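Local coordinates for uncharacterized protein (Magnetospirillum magneticum AMB-1, PDB 5MU5) that probably transfers a sugar to flagellin as a Maf-family glycosyltransferase and is involved in flagella formation, at residues A[145-157]-A[178-191]. Numbering follows the deposited sequence.
Sequences AGIHIVEPNFDFL and LRLNIIIEEEPGQI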
loop_
_atom_site.group_PDB
_atom_site.type_symbol
_atom_site.label_atom_id
_atom_site.label_comp_id
_atom_site.label_asym_id
_atom_site.label_seq_id
_atom_site.Cartn_x
_atom_site.Cartn_y
_atom_site.Cartn_z
ATOM N N ALA A 145 -7.878 -17.739 12.597
ATOM C CA ALA A 145 -8.276 -16.560 13.331
ATOM C C ALA A 145 -9.045 -15.615 12.402
ATOM O O ALA A 145 -9.832 -14.825 12.872
ATOM C CB ALA A 145 -7.047 -15.858 13.866
ATOM N N GLY A 146 -8.755 -15.677 11.100
ATOM C CA GLY A 146 -9.384 -14.849 10.071
ATOM C C GLY A 146 -10.057 -15.767 9.062
ATOM O O GLY A 146 -9.432 -16.688 8.536
ATOM N N ILE A 147 -11.354 -15.555 8.837
ATOM C CA ILE A 147 -12.146 -16.434 7.984
ATOM C C ILE A 147 -12.840 -15.553 6.977
ATOM O O ILE A 147 -13.574 -14.621 7.328
ATOM C CB ILE A 147 -13.178 -17.224 8.801
ATOM C CG1 ILE A 147 -12.460 -18.050 9.878
ATOM C CG2 ILE A 147 -14.006 -18.125 7.883
ATOM C CD1 ILE A 147 -13.406 -18.767 10.819
ATOM N N HIS A 148 -12.599 -15.863 5.714
ATOM C CA HIS A 148 -13.047 -15.041 4.612
ATOM C C HIS A 148 -13.769 -15.930 3.618
ATOM O O HIS A 148 -13.204 -16.859 3.034
ATOM C CB HIS A 148 -11.832 -14.380 3.985
ATOM C CG HIS A 148 -10.891 -13.818 4.995
ATOM N ND1 HIS A 148 -11.171 -12.670 5.698
ATOM C CD2 HIS A 148 -9.693 -14.252 5.448
ATOM C CE1 HIS A 148 -10.182 -12.410 6.531
ATOM N NE2 HIS A 148 -9.281 -13.367 6.409
ATOM N N ILE A 149 -15.032 -15.634 3.423
ATOM C CA ILE A 149 -15.853 -16.469 2.600
ATOM C C ILE A 149 -16.355 -15.641 1.448
ATOM O O ILE A 149 -16.930 -14.589 1.631
ATOM C CB ILE A 149 -17.018 -17.023 3.422
ATOM C CG1 ILE A 149 -16.461 -17.830 4.603
ATOM C CG2 ILE A 149 -17.930 -17.863 2.539
ATOM C CD1 ILE A 149 -17.496 -18.246 5.629
ATOM N N VAL A 150 -16.115 -16.136 0.246
ATOM C CA VAL A 150 -16.591 -15.493 -0.935
ATOM C C VAL A 150 -17.740 -16.345 -1.398
ATOM O O VAL A 150 -17.578 -17.542 -1.548
ATOM C CB VAL A 150 -15.508 -15.473 -2.015
ATOM C CG1 VAL A 150 -16.035 -14.843 -3.292
ATOM C CG2 VAL A 150 -14.291 -14.739 -1.499
ATOM N N GLU A 151 -18.909 -15.747 -1.589
ATOM C CA GLU A 151 -20.047 -16.508 -2.093
ATOM C C GLU A 151 -20.801 -15.634 -3.050
ATOM O O GLU A 151 -21.528 -14.741 -2.620
ATOM C CB GLU A 151 -20.941 -16.969 -0.963
ATOM C CG GLU A 151 -22.184 -17.709 -1.442
ATOM C CD GLU A 151 -21.864 -18.805 -2.447
ATOM O OE1 GLU A 151 -21.535 -19.935 -2.034
ATOM O OE2 GLU A 151 -21.979 -18.541 -3.654
ATOM N N PRO A 152 -20.603 -15.858 -4.363
ATOM C CA PRO A 152 -21.262 -15.061 -5.401
ATOM C C PRO A 152 -22.784 -15.168 -5.418
ATOM O O PRO A 152 -23.463 -14.273 -5.908
ATOM C CB PRO A 152 -20.727 -15.674 -6.694
ATOM C CG PRO A 152 -19.429 -16.282 -6.306
ATOM C CD PRO A 152 -19.660 -16.828 -4.945
ATOM N N ASN A 153 -23.302 -16.287 -4.933
ATOM C CA ASN A 153 -24.737 -16.530 -4.973
ATOM C C ASN A 153 -25.310 -16.390 -3.569
ATOM O O ASN A 153 -25.082 -17.235 -2.709
ATOM C CB ASN A 153 -25.006 -17.906 -5.568
ATOM C CG ASN A 153 -26.478 -18.129 -5.884
ATOM O OD1 ASN A 153 -27.355 -17.530 -5.278
ATOM N ND2 ASN A 153 -26.748 -19.006 -6.831
ATOM N N PHE A 154 -26.026 -15.294 -3.348
ATOM C CA PHE A 154 -26.593 -14.998 -2.048
ATOM C C PHE A 154 -27.581 -16.055 -1.584
ATOM O O PHE A 154 -27.762 -16.239 -0.385
ATOM C CB PHE A 154 -27.264 -13.635 -2.046
ATOM C CG PHE A 154 -27.622 -13.150 -0.665
ATOM C CD1 PHE A 154 -26.650 -12.619 0.158
ATOM C CD2 PHE A 154 -28.927 -13.240 -0.186
ATOM C CE1 PHE A 154 -26.973 -12.170 1.424
ATOM C CE2 PHE A 154 -29.249 -12.804 1.083
ATOM C CZ PHE A 154 -28.267 -12.270 1.891
ATOM N N ASP A 155 -28.222 -16.747 -2.523
ATOM C CA ASP A 155 -29.121 -17.831 -2.156
ATOM C C ASP A 155 -28.435 -18.890 -1.327
ATOM O O ASP A 155 -29.018 -19.409 -0.375
ATOM C CB ASP A 155 -29.758 -18.487 -3.386
ATOM C CG ASP A 155 -30.868 -17.641 -3.992
ATOM O OD1 ASP A 155 -30.969 -16.426 -3.671
ATOM O OD2 ASP A 155 -31.653 -18.215 -4.781
ATOM N N PHE A 156 -27.200 -19.212 -1.676
ATOM C CA PHE A 156 -26.462 -20.229 -0.944
ATOM C C PHE A 156 -26.232 -19.824 0.510
ATOM O O PHE A 156 -26.374 -20.640 1.412
ATOM C CB PHE A 156 -25.125 -20.560 -1.624
ATOM C CG PHE A 156 -25.263 -21.162 -3.010
ATOM C CD1 PHE A 156 -26.485 -21.655 -3.478
ATOM C CD2 PHE A 156 -24.138 -21.294 -3.833
ATOM C CE1 PHE A 156 -26.583 -22.216 -4.743
ATOM C CE2 PHE A 156 -24.239 -21.855 -5.102
ATOM C CZ PHE A 156 -25.459 -22.315 -5.554
ATOM N N LEU A 157 -25.883 -18.570 0.738
ATOM C CA LEU A 157 -25.722 -18.098 2.109
ATOM C C LEU A 157 -27.064 -18.203 2.833
ATOM O O LEU A 157 -27.132 -18.674 3.964
ATOM C CB LEU A 157 -25.230 -16.649 2.141
ATOM C CG LEU A 157 -25.109 -16.064 3.549
ATOM C CD1 LEU A 157 -24.013 -16.773 4.348
ATOM C CD2 LEU A 157 -24.846 -14.566 3.473
ATOM N N LEU A 178 -13.310 -7.599 11.802
ATOM C CA LEU A 178 -12.460 -7.919 10.670
ATOM C C LEU A 178 -11.978 -9.362 10.649
ATOM O O LEU A 178 -11.327 -9.760 9.703
ATOM C CB LEU A 178 -11.258 -6.958 10.626
ATOM C CG LEU A 178 -11.714 -5.490 10.535
ATOM C CD1 LEU A 178 -10.613 -4.478 10.873
ATOM C CD2 LEU A 178 -12.334 -5.241 9.162
ATOM N N ARG A 179 -12.278 -10.152 11.669
ATOM C CA ARG A 179 -11.903 -11.582 11.659
ATOM C C ARG A 179 -12.824 -12.500 10.832
ATOM O O ARG A 179 -12.446 -13.638 10.545
ATOM C CB ARG A 179 -11.795 -12.118 13.078
ATOM C CG ARG A 179 -10.602 -11.557 13.825
ATOM C CD ARG A 179 -10.569 -12.093 15.237
ATOM N NE ARG A 179 -10.672 -13.531 15.171
ATOM C CZ ARG A 179 -10.789 -14.333 16.208
ATOM N NH1 ARG A 179 -10.795 -13.867 17.434
ATOM N NH2 ARG A 179 -10.893 -15.625 15.996
ATOM N N LEU A 180 -14.024 -12.036 10.479
ATOM C CA LEU A 180 -14.919 -12.803 9.621
ATOM C C LEU A 180 -15.467 -11.879 8.570
ATOM O O LEU A 180 -16.071 -10.861 8.889
ATOM C CB LEU A 180 -16.087 -13.391 10.385
ATOM C CG LEU A 180 -17.094 -14.182 9.551
ATOM C CD1 LEU A 180 -16.525 -15.503 9.108
ATOM C CD2 LEU A 180 -18.357 -14.427 10.372
ATOM N N ASN A 181 -15.256 -12.243 7.319
ATOM C CA ASN A 181 -15.720 -11.464 6.184
ATOM C C ASN A 181 -16.515 -12.373 5.272
ATOM O O ASN A 181 -16.098 -13.494 5.006
ATOM C CB ASN A 181 -14.522 -10.918 5.411
ATOM C CG ASN A 181 -13.738 -9.914 6.209
ATOM O OD1 ASN A 181 -14.145 -8.771 6.338
ATOM N ND2 ASN A 181 -12.624 -10.338 6.774
ATOM N N ILE A 182 -17.677 -11.908 4.834
ATOM C CA ILE A 182 -18.465 -12.633 3.856
ATOM C C ILE A 182 -18.590 -11.705 2.675
ATOM O O ILE A 182 -19.095 -10.617 2.801
ATOM C CB ILE A 182 -19.827 -13.016 4.403
ATOM C CG1 ILE A 182 -19.623 -13.968 5.596
ATOM C CG2 ILE A 182 -20.668 -13.666 3.307
ATOM C CD1 ILE A 182 -20.899 -14.333 6.312
ATOM N N ILE A 183 -18.108 -12.152 1.527
ATOM C CA ILE A 183 -18.021 -11.328 0.351
ATOM C C ILE A 183 -18.999 -11.868 -0.660
ATOM O O ILE A 183 -18.837 -12.969 -1.149
ATOM C CB ILE A 183 -16.574 -11.396 -0.173
ATOM C CG1 ILE A 183 -15.618 -10.772 0.857
ATOM C CG2 ILE A 183 -16.448 -10.728 -1.530
ATOM C CD1 ILE A 183 -14.170 -11.217 0.709
ATOM N N ILE A 184 -20.035 -11.091 -0.936
ATOM C CA ILE A 184 -21.070 -11.453 -1.887
ATOM C C ILE A 184 -20.841 -10.634 -3.147
ATOM O O ILE A 184 -21.328 -9.510 -3.265
ATOM C CB ILE A 184 -22.481 -11.133 -1.323
ATOM C CG1 ILE A 184 -22.655 -11.688 0.094
ATOM C CG2 ILE A 184 -23.556 -11.705 -2.242
ATOM C CD1 ILE A 184 -22.489 -13.186 0.201
ATOM N N GLU A 185 -20.078 -11.187 -4.079
ATOM C CA GLU A 185 -19.725 -10.477 -5.307
ATOM C C GLU A 185 -19.674 -11.473 -6.441
ATOM O O GLU A 185 -19.292 -12.623 -6.239
ATOM C CB GLU A 185 -18.350 -9.781 -5.164
ATOM C CG GLU A 185 -18.271 -8.701 -4.086
ATOM C CD GLU A 185 -19.186 -7.497 -4.361
ATOM O OE1 GLU A 185 -19.475 -7.238 -5.540
ATOM O OE2 GLU A 185 -19.630 -6.814 -3.399
ATOM N N GLU A 186 -20.028 -11.015 -7.628
ATOM C CA GLU A 186 -20.046 -11.844 -8.835
ATOM C C GLU A 186 -18.970 -11.473 -9.846
ATOM O O GLU A 186 -18.783 -12.176 -10.813
ATOM C CB GLU A 186 -21.400 -11.687 -9.535
ATOM C CG GLU A 186 -22.571 -12.135 -8.678
ATOM C CD GLU A 186 -23.922 -11.732 -9.256
ATOM O OE1 GLU A 186 -24.078 -11.724 -10.497
ATOM O OE2 GLU A 186 -24.838 -11.432 -8.457
ATOM N N GLU A 187 -18.304 -10.353 -9.659
ATOM C CA GLU A 187 -17.320 -9.898 -10.620
ATOM C C GLU A 187 -15.939 -10.300 -10.125
ATOM O O GLU A 187 -15.647 -10.120 -8.951
ATOM C CB GLU A 187 -17.396 -8.382 -10.762
ATOM C CG GLU A 187 -18.724 -7.877 -11.294
ATOM C CD GLU A 187 -18.936 -6.389 -11.012
ATOM O OE1 GLU A 187 -18.600 -5.913 -9.895
ATOM O OE2 GLU A 187 -19.448 -5.686 -11.909
ATOM N N PRO A 188 -15.084 -10.832 -11.013
ATOM C CA PRO A 188 -13.723 -11.191 -10.580
ATOM C C PRO A 188 -12.988 -10.017 -9.925
ATOM O O PRO A 188 -12.423 -10.183 -8.848
ATOM C CB PRO A 188 -13.011 -11.578 -11.886
ATOM C CG PRO A 188 -14.086 -11.819 -12.870
ATOM C CD PRO A 188 -15.270 -11.003 -12.461
ATOM N N GLY A 189 -13.016 -8.849 -10.585
ATOM C CA GLY A 189 -12.369 -7.635 -10.093
ATOM C C GLY A 189 -12.753 -7.281 -8.678
ATOM O O GLY A 189 -11.898 -7.013 -7.850
ATOM N N GLN A 190 -14.046 -7.312 -8.393
ATOM C CA GLN A 190 -14.558 -7.014 -7.060
ATOM C C GLN A 190 -14.190 -8.075 -6.064
ATOM O O GLN A 190 -13.883 -7.768 -4.924
ATOM C CB GLN A 190 -16.082 -6.876 -7.063
ATOM C CG GLN A 190 -16.550 -5.473 -7.320
ATOM C CD GLN A 190 -16.032 -4.521 -6.258
ATOM O OE1 GLN A 190 -16.121 -4.806 -5.069
ATOM N NE2 GLN A 190 -15.464 -3.405 -6.683
ATOM N N ILE A 191 -14.252 -9.334 -6.472
ATOM C CA ILE A 191 -13.877 -10.402 -5.551
ATOM C C ILE A 191 -12.424 -10.185 -5.095
ATOM O O ILE A 191 -12.137 -10.201 -3.896
ATOM C CB ILE A 191 -14.034 -11.794 -6.181
ATOM C CG1 ILE A 191 -15.524 -12.128 -6.317
ATOM C CG2 ILE A 191 -13.317 -12.828 -5.326
ATOM C CD1 ILE A 191 -15.816 -13.287 -7.234
HETATM O O HOH W 1 -11.644 -17.092 13.953
HETATM O O HOH W 2 -12.986 -15.514 12.306
#
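Arg-179 bends its chain at chi3 (52°) and reaches the residue just before strand 146-150, bringing its guanidinium edge to Ala-145 O, to which NE donates at 2.8 Å. The oxygen is tilted somewhat from the guanidinium plane; NH2 adds a longer, weak bond to the same oxygen and also donates to a water at the guanidinium edge. With an alanine in place of Arg-179, Ala-145 O is likely to lose both side-chain donors, and the water its contact with NH2. From this end, strands 146-150 and 180-183 run parallel, their axes 8° apart, and five backbone hydrogen bonds join them from Ile-147 N to Glu-151 N. Next along, Asn-181 ND2 donates to His-148 ND1 (3.0 Å), in the imidazole plane. The two side chains lie alongside each other, ring and amide planes 17° apart. Since ND1 accepts, the ring's proton probably sits on NE2, which meets His-123 ND1.

The pair forms one edge of a four-stranded parallel sheet, with 180-183 outermost and helix 166-171 within the connection between them, a right-handed crossover of the Rossmann-like kind. On the face of His-148, Val-150 CG1 points to Ile-191 CG2 (3.9 Å), bringing helix 188-202 against the strand. On the other face Leu-180 lays CD1 3.8 Å from Ile-147 CB.

Past the strands, Ile-184 CG2 meets the edge of the Phe-154 ring at CD1 (4.0 Å), and Ile-184 CD1 packs 4.3 Å from Leu-157 CD2. Glu-151 OE2 uses its anti lone pair for Asn-153 N and also bonds Tyr-216 OH; Asn-153 is the N-cap of helix 154-160, its OD1 accepting from Asp-155 N.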